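Local coordinates for protein neuraminidase (Influenza A virus, PDB 4GDI) that forms a neuraminidase-like tetramer of beta-propeller heads on bat influenza A virus, with a diverged putative active site whose sialic acid cleavage is uncertain, at residues A11-C16 against S332-I337; M15-W21 against L272-W278; P148-C152 against F323-K327. Residue numbers count along the deposited sequence, not the author numbering.

Interaction 1 of 3, residues A11-C16 against S332-I337. With NO3 (nitrate ion), chain V.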
loop_
_atom_site.group_PDB
_atom_site.type_symbol
_atom_site.label_atom_id
_atom_site.label_comp_id
_atom_site.label_asym_id
_atom_site.label_seq_id
_atom_site.Cartn_x
_atom_site.Cartn_y
_atom_site.Cartn_z
ATOM N N ALA A 11 2.638 9.800 29.274
ATOM C CA ALA A 11 4.069 10.024 29.152
ATOM C C ALA A 11 4.843 9.174 30.155
ATOM O O ALA A 11 4.332 8.832 31.208
ATOM C CB ALA A 11 4.380 11.480 29.376
ATOM N N LYS A 12 6.084 8.849 29.825
ATOM C CA LYS A 12 6.940 8.154 30.769
ATOM C C LYS A 12 7.212 9.134 31.900
ATOM O O LYS A 12 6.987 10.329 31.741
ATOM C CB LYS A 12 8.229 7.681 30.098
ATOM C CG LYS A 12 7.957 6.969 28.783
ATOM C CD LYS A 12 8.926 5.840 28.501
ATOM C CE LYS A 12 8.452 5.038 27.285
ATOM N NZ LYS A 12 8.891 3.634 27.333
ATOM N N SER A 13 7.705 8.629 33.026
ATOM C CA SER A 13 7.656 9.362 34.291
ATOM C C SER A 13 8.552 10.594 34.345
ATOM O O SER A 13 8.305 11.511 35.114
ATOM C CB SER A 13 7.983 8.422 35.464
ATOM O OG SER A 13 9.287 7.873 35.337
ATOM N N GLN A 14 9.604 10.622 33.545
ATOM C CA GLN A 14 10.453 11.799 33.504
ATOM C C GLN A 14 10.878 12.052 32.069
ATOM O O GLN A 14 10.985 11.125 31.282
ATOM C CB GLN A 14 11.693 11.601 34.380
ATOM C CG GLN A 14 11.391 11.374 35.862
ATOM C CD GLN A 14 10.760 12.593 36.530
ATOM O OE1 GLN A 14 10.968 13.730 36.099
ATOM N NE2 GLN A 14 9.981 12.357 37.585
ATOM N N MET A 15 11.113 13.311 31.741
ATOM C CA MET A 15 11.616 13.666 30.427
ATOM C C MET A 15 13.079 13.292 30.318
ATOM O O MET A 15 13.825 13.439 31.278
ATOM C CB MET A 15 11.471 15.161 30.194
ATOM C CG MET A 15 11.926 15.578 28.786
ATOM S SD MET A 15 11.508 17.282 28.357
ATOM C CE MET A 15 9.721 17.110 28.173
ATOM N N CYS A 16 13.494 12.815 29.150
ATOM C CA CYS A 16 14.904 12.530 28.922
ATOM C C CYS A 16 15.704 13.820 29.052
ATOM O O CYS A 16 15.207 14.903 28.734
ATOM C CB CYS A 16 15.115 11.913 27.536
ATOM S SG CYS A 16 14.252 10.350 27.274
ATOM N N SER A 332 13.959 3.473 25.431
ATOM C CA SER A 332 14.077 4.614 26.332
ATOM C C SER A 332 13.212 4.432 27.582
ATOM O O SER A 332 12.033 4.107 27.497
ATOM C CB SER A 332 13.685 5.910 25.631
ATOM O OG SER A 332 13.997 7.008 26.461
ATOM N N GLY A 333 13.806 4.643 28.743
ATOM C CA GLY A 333 13.056 4.617 29.985
ATOM C C GLY A 333 12.467 5.977 30.312
ATOM O O GLY A 333 11.599 6.087 31.176
ATOM N N CYS A 334 12.935 7.011 29.614
ATOM C CA CYS A 334 12.468 8.371 29.841
ATOM C C CYS A 334 11.663 8.846 28.630
ATOM O O CYS A 334 11.687 8.217 27.566
ATOM C CB CYS A 334 13.655 9.304 30.116
ATOM S SG CYS A 334 14.954 9.251 28.850
ATOM N N GLN A 335 10.942 9.947 28.801
ATOM C CA GLN A 335 10.048 10.436 27.763
ATOM C C GLN A 335 10.817 11.339 26.788
ATOM O O GLN A 335 11.424 12.342 27.180
ATOM C CB GLN A 335 8.865 11.171 28.393
ATOM C CG GLN A 335 7.919 11.801 27.401
ATOM C CD GLN A 335 7.261 10.783 26.527
ATOM O OE1 GLN A 335 6.619 9.854 27.017
ATOM N NE2 GLN A 335 7.415 10.938 25.214
ATOM N N ARG A 336 10.800 10.985 25.516
ATOM C CA ARG A 336 11.493 11.799 24.520
ATOM C C ARG A 336 10.639 12.990 24.088
ATOM O O ARG A 336 9.405 12.964 24.171
ATOM C CB ARG A 336 11.882 10.956 23.298
ATOM C CG ARG A 336 13.021 9.964 23.551
ATOM C CD ARG A 336 13.641 9.490 22.238
ATOM N NE ARG A 336 12.676 8.788 21.383
ATOM C CZ ARG A 336 12.667 8.840 20.058
ATOM N NH1 ARG A 336 13.575 9.569 19.404
ATOM N NH2 ARG A 336 11.751 8.165 19.378
ATOM N N ILE A 337 11.311 14.020 23.585
ATOM C CA ILE A 337 10.629 15.206 23.066
ATOM C C ILE A 337 11.209 15.526 21.694
ATOM O O ILE A 337 12.427 15.416 21.469
ATOM C CB ILE A 337 10.761 16.426 24.031
ATOM C CG1 ILE A 337 9.958 17.626 23.517
ATOM C CG2 ILE A 337 12.207 16.822 24.235
ATOM C CD1 ILE A 337 8.469 17.364 23.418
HETATM N N NO3 V . 12.789 8.671 15.974
HETATM O O1 NO3 V . 12.171 9.624 16.788
HETATM O O2 NO3 V . 12.873 8.848 14.583
HETATM O O3 NO3 V . 13.348 7.532 16.534
HETATM O O HOH W 1 11.173 7.982 33.028
#
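Q335 overlaps the backbone at A11 and K12: its OE1 lies 3.3 Å from A11 CA and accepts a hydrogen bond from K12 N (3.0 Å), while its NE2 turns to R336 O (3.0 Å) and P326 O. The same residue pairs through its main chain. Q335 N donates to Q14 O (2.7 Å) and C16 N to Q335 O (2.9 Å), both nearly linear, making a single beta bridge between M15 and Q335 in two otherwise irregular segments. One residue further on, the C16 SG-C334 SG disulfide (2.0 Å, chi3 100°) locks this pairing covalently. K12 reaches over the 332-334 loop so that NZ meets S332 O at 3.2 Å and also D329 O, and a water joins S13 OG and Q14 N to G333 O. The CA-to-CB bond of R336 points away from 11-16; its guanidinium forms a salt bridge with D329, and its NH1 and NH2 share O1 of a nitrate, probably from the crystallisation liquor, which also binds V133 N of the second subunit. The whole is a disulfide-fastened N-terminal arm, tied to the loop between strands 317-324 and 338-346, two strands of one sheet of the neuraminidase beta-propeller.

Interaction 2 of 3, residues M15-W21 against L272-W278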
loop_
_atom_site.group_PDB
_atom_site.type_symbol
_atom_site.label_atom_id
_atom_site.label_comp_id
_atom_site.label_asym_id
_atom_site.label_seq_id
_atom_site.Cartn_x
_atom_site.Cartn_y
_atom_site.Cartn_z
ATOM N N MET A 15 11.113 13.311 31.741
ATOM C CA MET A 15 11.616 13.666 30.427
ATOM C C MET A 15 13.079 13.292 30.318
ATOM O O MET A 15 13.825 13.439 31.278
ATOM C CB MET A 15 11.471 15.161 30.194
ATOM C CG MET A 15 11.926 15.578 28.786
ATOM S SD MET A 15 11.508 17.282 28.357
ATOM C CE MET A 15 9.721 17.110 28.173
ATOM N N CYS A 16 13.494 12.815 29.150
ATOM C CA CYS A 16 14.904 12.530 28.922
ATOM C C CYS A 16 15.704 13.820 29.052
ATOM O O CYS A 16 15.207 14.903 28.734
ATOM C CB CYS A 16 15.115 11.913 27.536
ATOM S SG CYS A 16 14.252 10.350 27.274
ATOM N N GLU A 17 16.934 13.718 29.539
ATOM C CA GLU A 17 17.828 14.870 29.518
ATOM C C GLU A 17 18.084 15.235 28.061
ATOM O O GLU A 17 18.325 14.349 27.234
ATOM C CB GLU A 17 19.155 14.548 30.197
ATOM C CG GLU A 17 19.141 14.648 31.711
ATOM C CD GLU A 17 20.460 15.172 32.254
ATOM O OE1 GLU A 17 21.451 14.406 32.254
ATOM O OE2 GLU A 17 20.507 16.357 32.658
ATOM N N VAL A 18 18.032 16.523 27.741
ATOM C CA VAL A 18 18.300 16.954 26.364
ATOM C C VAL A 18 19.572 17.782 26.267
ATOM O O VAL A 18 19.637 18.889 26.799
ATOM C CB VAL A 18 17.142 17.770 25.792
ATOM C CG1 VAL A 18 17.512 18.312 24.400
ATOM C CG2 VAL A 18 15.875 16.942 25.739
ATOM N N LYS A 19 20.569 17.250 25.567
ATOM C CA LYS A 19 21.849 17.936 25.396
ATOM C C LYS A 19 22.149 18.151 23.925
ATOM O O LYS A 19 23.170 18.725 23.566
ATOM C CB LYS A 19 22.973 17.128 26.038
ATOM C CG LYS A 19 22.757 16.875 27.520
ATOM C CD LYS A 19 23.929 16.149 28.164
ATOM C CE LYS A 19 23.467 15.352 29.381
ATOM N NZ LYS A 19 24.566 15.067 30.342
ATOM N N GLY A 20 21.251 17.690 23.066
ATOM C CA GLY A 20 21.406 17.905 21.643
ATOM C C GLY A 20 20.120 17.652 20.885
ATOM O O GLY A 20 19.140 17.182 21.457
ATOM N N TRP A 21 20.129 17.965 19.594
ATOM C CA TRP A 21 18.970 17.725 18.743
ATOM C C TRP A 21 19.446 17.155 17.425
ATOM O O TRP A 21 20.337 17.710 16.790
ATOM C CB TRP A 21 18.235 19.033 18.484
ATOM C CG TRP A 21 17.779 19.739 19.735
ATOM C CD1 TRP A 21 18.464 20.684 20.439
ATOM C CD2 TRP A 21 16.533 19.562 20.410
ATOM N NE1 TRP A 21 17.716 21.113 21.506
ATOM C CE2 TRP A 21 16.530 20.431 21.515
ATOM C CE3 TRP A 21 15.421 18.750 20.190
ATOM C CZ2 TRP A 21 15.456 20.508 22.396
ATOM C CZ3 TRP A 21 14.360 18.834 21.065
ATOM C CH2 TRP A 21 14.388 19.701 22.153
ATOM N N LEU A 272 10.896 24.789 25.025
ATOM C CA LEU A 272 10.867 23.672 25.964
ATOM C C LEU A 272 10.968 24.216 27.379
ATOM O O LEU A 272 12.031 24.647 27.820
ATOM C CB LEU A 272 11.993 22.682 25.693
ATOM C CG LEU A 272 11.936 21.354 26.455
ATOM C CD1 LEU A 272 10.682 20.586 26.111
ATOM C CD2 LEU A 272 13.163 20.499 26.144
ATOM N N ASP A 273 9.846 24.158 28.083
ATOM C CA ASP A 273 9.661 24.838 29.356
ATOM C C ASP A 273 10.006 23.888 30.507
ATOM O O ASP A 273 9.133 23.437 31.245
ATOM C CB ASP A 273 8.216 25.336 29.436
ATOM C CG ASP A 273 7.911 26.084 30.713
ATOM O OD1 ASP A 273 8.852 26.461 31.455
ATOM O OD2 ASP A 273 6.706 26.297 30.962
ATOM N N GLU A 274 11.303 23.606 30.616
ATOM C CA GLU A 274 11.867 22.746 31.642
ATOM C C GLU A 274 13.089 23.433 32.284
ATOM O O GLU A 274 13.343 24.615 32.074
ATOM C CB GLU A 274 12.289 21.420 31.004
ATOM C CG GLU A 274 11.160 20.717 30.271
ATOM C CD GLU A 274 10.099 20.210 31.227
ATOM O OE1 GLU A 274 10.491 19.802 32.341
ATOM O OE2 GLU A 274 8.891 20.225 30.886
ATOM N N LYS A 275 13.837 22.676 33.068
ATOM C CA LYS A 275 15.113 23.130 33.591
ATOM C C LYS A 275 16.140 22.047 33.304
ATOM O O LYS A 275 16.104 20.989 33.922
ATOM C CB LYS A 275 15.033 23.358 35.098
ATOM C CG LYS A 275 14.189 24.549 35.514
ATOM C CD LYS A 275 14.434 24.890 36.980
ATOM C CE LYS A 275 13.389 25.862 37.494
ATOM N NZ LYS A 275 13.043 25.587 38.918
ATOM N N PRO A 276 17.049 22.292 32.353
ATOM C CA PRO A 276 17.177 23.476 31.499
ATOM C C PRO A 276 16.014 23.668 30.542
ATOM O O PRO A 276 15.342 22.699 30.177
ATOM C CB PRO A 276 18.429 23.169 30.672
ATOM C CG PRO A 276 19.196 22.191 31.488
ATOM C CD PRO A 276 18.147 21.340 32.121
ATOM N N ALA A 277 15.804 24.916 30.134
ATOM C CA ALA A 277 14.863 25.233 29.077
ATOM C C ALA A 277 15.603 25.279 27.752
ATOM O O ALA A 277 16.825 25.412 27.724
ATOM C CB ALA A 277 14.212 26.574 29.345
ATOM N N TRP A 278 14.859 25.180 26.656
ATOM C CA TRP A 278 15.418 25.447 25.333
ATOM C C TRP A 278 14.531 26.419 24.597
ATOM O O TRP A 278 13.305 26.251 24.579
ATOM C CB TRP A 278 15.526 24.170 24.515
ATOM C CG TRP A 278 16.596 23.244 24.973
ATOM C CD1 TRP A 278 16.532 22.367 26.008
ATOM C CD2 TRP A 278 17.892 23.086 24.390
ATOM N NE1 TRP A 278 17.703 21.662 26.102
ATOM C CE2 TRP A 278 18.556 22.086 25.118
ATOM C CE3 TRP A 278 18.553 23.691 23.318
ATOM C CZ2 TRP A 278 19.853 21.688 24.821
ATOM C CZ3 TRP A 278 19.843 23.293 23.023
ATOM C CH2 TRP A 278 20.476 22.300 23.768
HETATM O O HOH W 2 18.908 20.306 28.789
#
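In this beta-propeller the segment leading into strand 20-25 packs against the start of strand 277-281 in the neighbouring blade. The CA atoms come no closer than 8.4 Å (V18 to P276), and side chains fill the gap. M15, extended through chi1 and chi2, lays its thioether in the notch formed by L272 and E274, with SD 4.1 Å from L272 CD1 and 3.9 Å from E274 CG; the carboxylate of E274 is held by K210 and Y203. L272 is itself a bump, meeting V18 (CD2 to CG2, 4.5 Å) and the rim of the W21 indole (CD2 to CH2, 4.3 Å). The indole of W278 projects to the same side, its edge beside V18 O. W21 meets it edge-to-face, planes at 90° and centroids 4.5 Å apart. A water bridges V18 O (2.5 Å) and W278 NE1 (3.2 Å), alongside a weak direct hydrogen bond from NE1 to O (3.5 Å). The tightest fit is W21 NE1 over the W278 ring face, 3.3 Å from CE3.

Interaction 3 of 3, residues P148-C152 against F323-K327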
loop_
_atom_site.group_PDB
_atom_site.type_symbol
_atom_site.label_atom_id
_atom_site.label_comp_id
_atom_site.label_asym_id
_atom_site.label_seq_id
_atom_site.Cartn_x
_atom_site.Cartn_y
_atom_site.Cartn_z
ATOM N N PRO A 148 -5.128 24.871 16.906
ATOM C CA PRO A 148 -3.737 25.351 16.872
ATOM C C PRO A 148 -2.801 24.751 15.814
ATOM O O PRO A 148 -1.652 25.193 15.721
ATOM C CB PRO A 148 -3.223 25.002 18.263
ATOM C CG PRO A 148 -4.033 23.815 18.678
ATOM C CD PRO A 148 -5.389 23.996 18.064
ATOM N N ASN A 149 -3.265 23.786 15.031
ATOM C CA ASN A 149 -2.424 23.151 14.022
ATOM C C ASN A 149 -1.170 22.554 14.646
ATOM O O ASN A 149 -0.055 22.731 14.172
ATOM C CB ASN A 149 -2.096 24.137 12.897
ATOM C CG ASN A 149 -3.339 24.783 12.336
ATOM O OD1 ASN A 149 -4.283 24.094 11.927
ATOM N ND2 ASN A 149 -3.381 26.102 12.369
ATOM N N SER A 150 -1.391 21.841 15.737
ATOM C CA SER A 150 -0.350 21.076 16.397
ATOM C C SER A 150 -1.084 19.995 17.174
ATOM O O SER A 150 -2.285 20.115 17.402
ATOM C CB SER A 150 0.427 21.967 17.356
ATOM O OG SER A 150 1.645 21.371 17.762
ATOM N N GLU A 151 -0.386 18.951 17.591
ATOM C CA GLU A 151 -1.087 17.830 18.201
ATOM C C GLU A 151 -1.745 18.226 19.497
ATOM O O GLU A 151 -1.212 19.037 20.262
ATOM C CB GLU A 151 -0.171 16.617 18.428
ATOM C CG GLU A 151 0.840 16.723 19.552
ATOM C CD GLU A 151 1.567 15.380 19.797
ATOM O OE1 GLU A 151 1.161 14.370 19.182
ATOM O OE2 GLU A 151 2.532 15.328 20.590
ATOM N N CYS A 152 -2.909 17.635 19.750
ATOM C CA CYS A 152 -3.535 17.787 21.051
ATOM C C CYS A 152 -2.840 16.833 22.036
ATOM O O CYS A 152 -2.011 16.017 21.646
ATOM C CB CYS A 152 -5.071 17.611 20.992
ATOM S SG CYS A 152 -5.726 16.363 19.886
ATOM N N PHE A 323 5.943 21.155 18.876
ATOM C CA PHE A 323 6.296 19.897 19.509
ATOM C C PHE A 323 5.544 18.705 18.957
ATOM O O PHE A 323 4.402 18.822 18.514
ATOM C CB PHE A 323 5.947 19.945 21.000
ATOM C CG PHE A 323 6.728 20.949 21.782
ATOM C CD1 PHE A 323 8.086 20.790 21.969
ATOM C CD2 PHE A 323 6.078 22.014 22.398
ATOM C CE1 PHE A 323 8.796 21.700 22.710
ATOM C CE2 PHE A 323 6.780 22.924 23.139
ATOM C CZ PHE A 323 8.142 22.758 23.306
ATOM N N PHE A 324 6.186 17.545 19.019
ATOM C CA PHE A 324 5.448 16.278 19.067
ATOM C C PHE A 324 6.197 15.298 19.964
ATOM O O PHE A 324 7.397 15.461 20.222
ATOM C CB PHE A 324 5.213 15.675 17.680
ATOM C CG PHE A 324 6.449 15.079 17.031
ATOM C CD1 PHE A 324 7.302 15.863 16.272
ATOM C CD2 PHE A 324 6.711 13.718 17.132
ATOM C CE1 PHE A 324 8.416 15.304 15.640
ATOM C CE2 PHE A 324 7.824 13.146 16.520
ATOM C CZ PHE A 324 8.675 13.939 15.760
ATOM N N GLN A 325 5.482 14.306 20.472
ATOM C CA GLN A 325 6.097 13.332 21.372
ATOM C C GLN A 325 5.932 11.917 20.837
ATOM O O GLN A 325 4.814 11.477 20.562
ATOM C CB GLN A 325 5.489 13.416 22.778
ATOM C CG GLN A 325 5.827 14.685 23.536
ATOM C CD GLN A 325 5.142 14.732 24.891
ATOM O OE1 GLN A 325 3.916 14.865 24.977
ATOM N NE2 GLN A 325 5.918 14.589 25.946
ATOM N N PRO A 326 7.056 11.201 20.689
ATOM C CA PRO A 326 6.984 9.769 20.389
ATOM C C PRO A 326 6.212 9.082 21.505
ATOM O O PRO A 326 6.362 9.472 22.657
ATOM C CB PRO A 326 8.446 9.319 20.415
ATOM C CG PRO A 326 9.258 10.569 20.279
ATOM C CD PRO A 326 8.437 11.672 20.880
ATOM N N LYS A 327 5.388 8.096 21.186
ATOM C CA LYS A 327 4.543 7.508 22.205
ATOM C C LYS A 327 4.785 6.026 22.424
ATOM O O LYS A 327 4.247 5.449 23.366
ATOM C CB LYS A 327 3.072 7.760 21.870
ATOM C CG LYS A 327 2.691 9.232 22.019
ATOM C CD LYS A 327 1.194 9.471 21.922
ATOM C CE LYS A 327 0.902 10.958 22.130
ATOM N NZ LYS A 327 -0.500 11.282 21.811
HETATM O O HOH W 3 2.439 18.306 16.717
HETATM O O HOH W 4 1.826 14.345 23.158
HETATM O O HOH W 5 2.632 11.972 19.129
HETATM O O HOH W 6 -0.690 13.705 23.128
#
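Deep in the beta-propeller, the loop before strand 153-155 meets the end of strand 317-324, so the contact spans two blades. In E151, chi1 p turns the side chain toward the strand and chi2 t extends it across the 6.8 Å between the CA atoms of E151 and F324. There E151 OE2 accepts a hydrogen bond from Q325 N (3.1 Å), and OE1 is hydrogen-bonded to S47 OG. The t rotamer of S150 directs OG to T201. F323 (m) and F324 (p) lead their rings away from the 148-152 loop, F324 onto V46 and C48. K327 is m at chi1 and fully extended beyond, yet NZ stops 4.4 Å from E151 OE1, too far for a salt bridge; it hydrogen-bonds to F106 O instead and makes a cation-pi contact with W9. Q325 NE2 hydrogen-bonds to T204 O. Waters fill the remaining polar gaps: one links E151 N to F323 O, another C152 O to K327 NZ, and a third donates to both E151 OE2 and Q325 OE1, at 2.8 Å each.

Interaction 3 is wholly buried and lies about 6 Å from the chain centre; interactions 1 and 2 are partly buried, with centres about 20 and 17 Å out. Their chemistry follows a different logic: a disulfide and main-chain pairing at the outlying interaction 1, aromatic and aliphatic packing in interaction 2, and a buried carboxylate with waters in interaction 3. The first two share M15 and C16, and I337 of interaction 1 packs on V18, W21 and L272. Interactions 2 and 3 reach the same sheet through its outermost strands, 20-25 and 317-324, and L272 touches F323. Interaction 1 meets interaction 3 where Q335 NE2 hydrogen-bonds to P326 O.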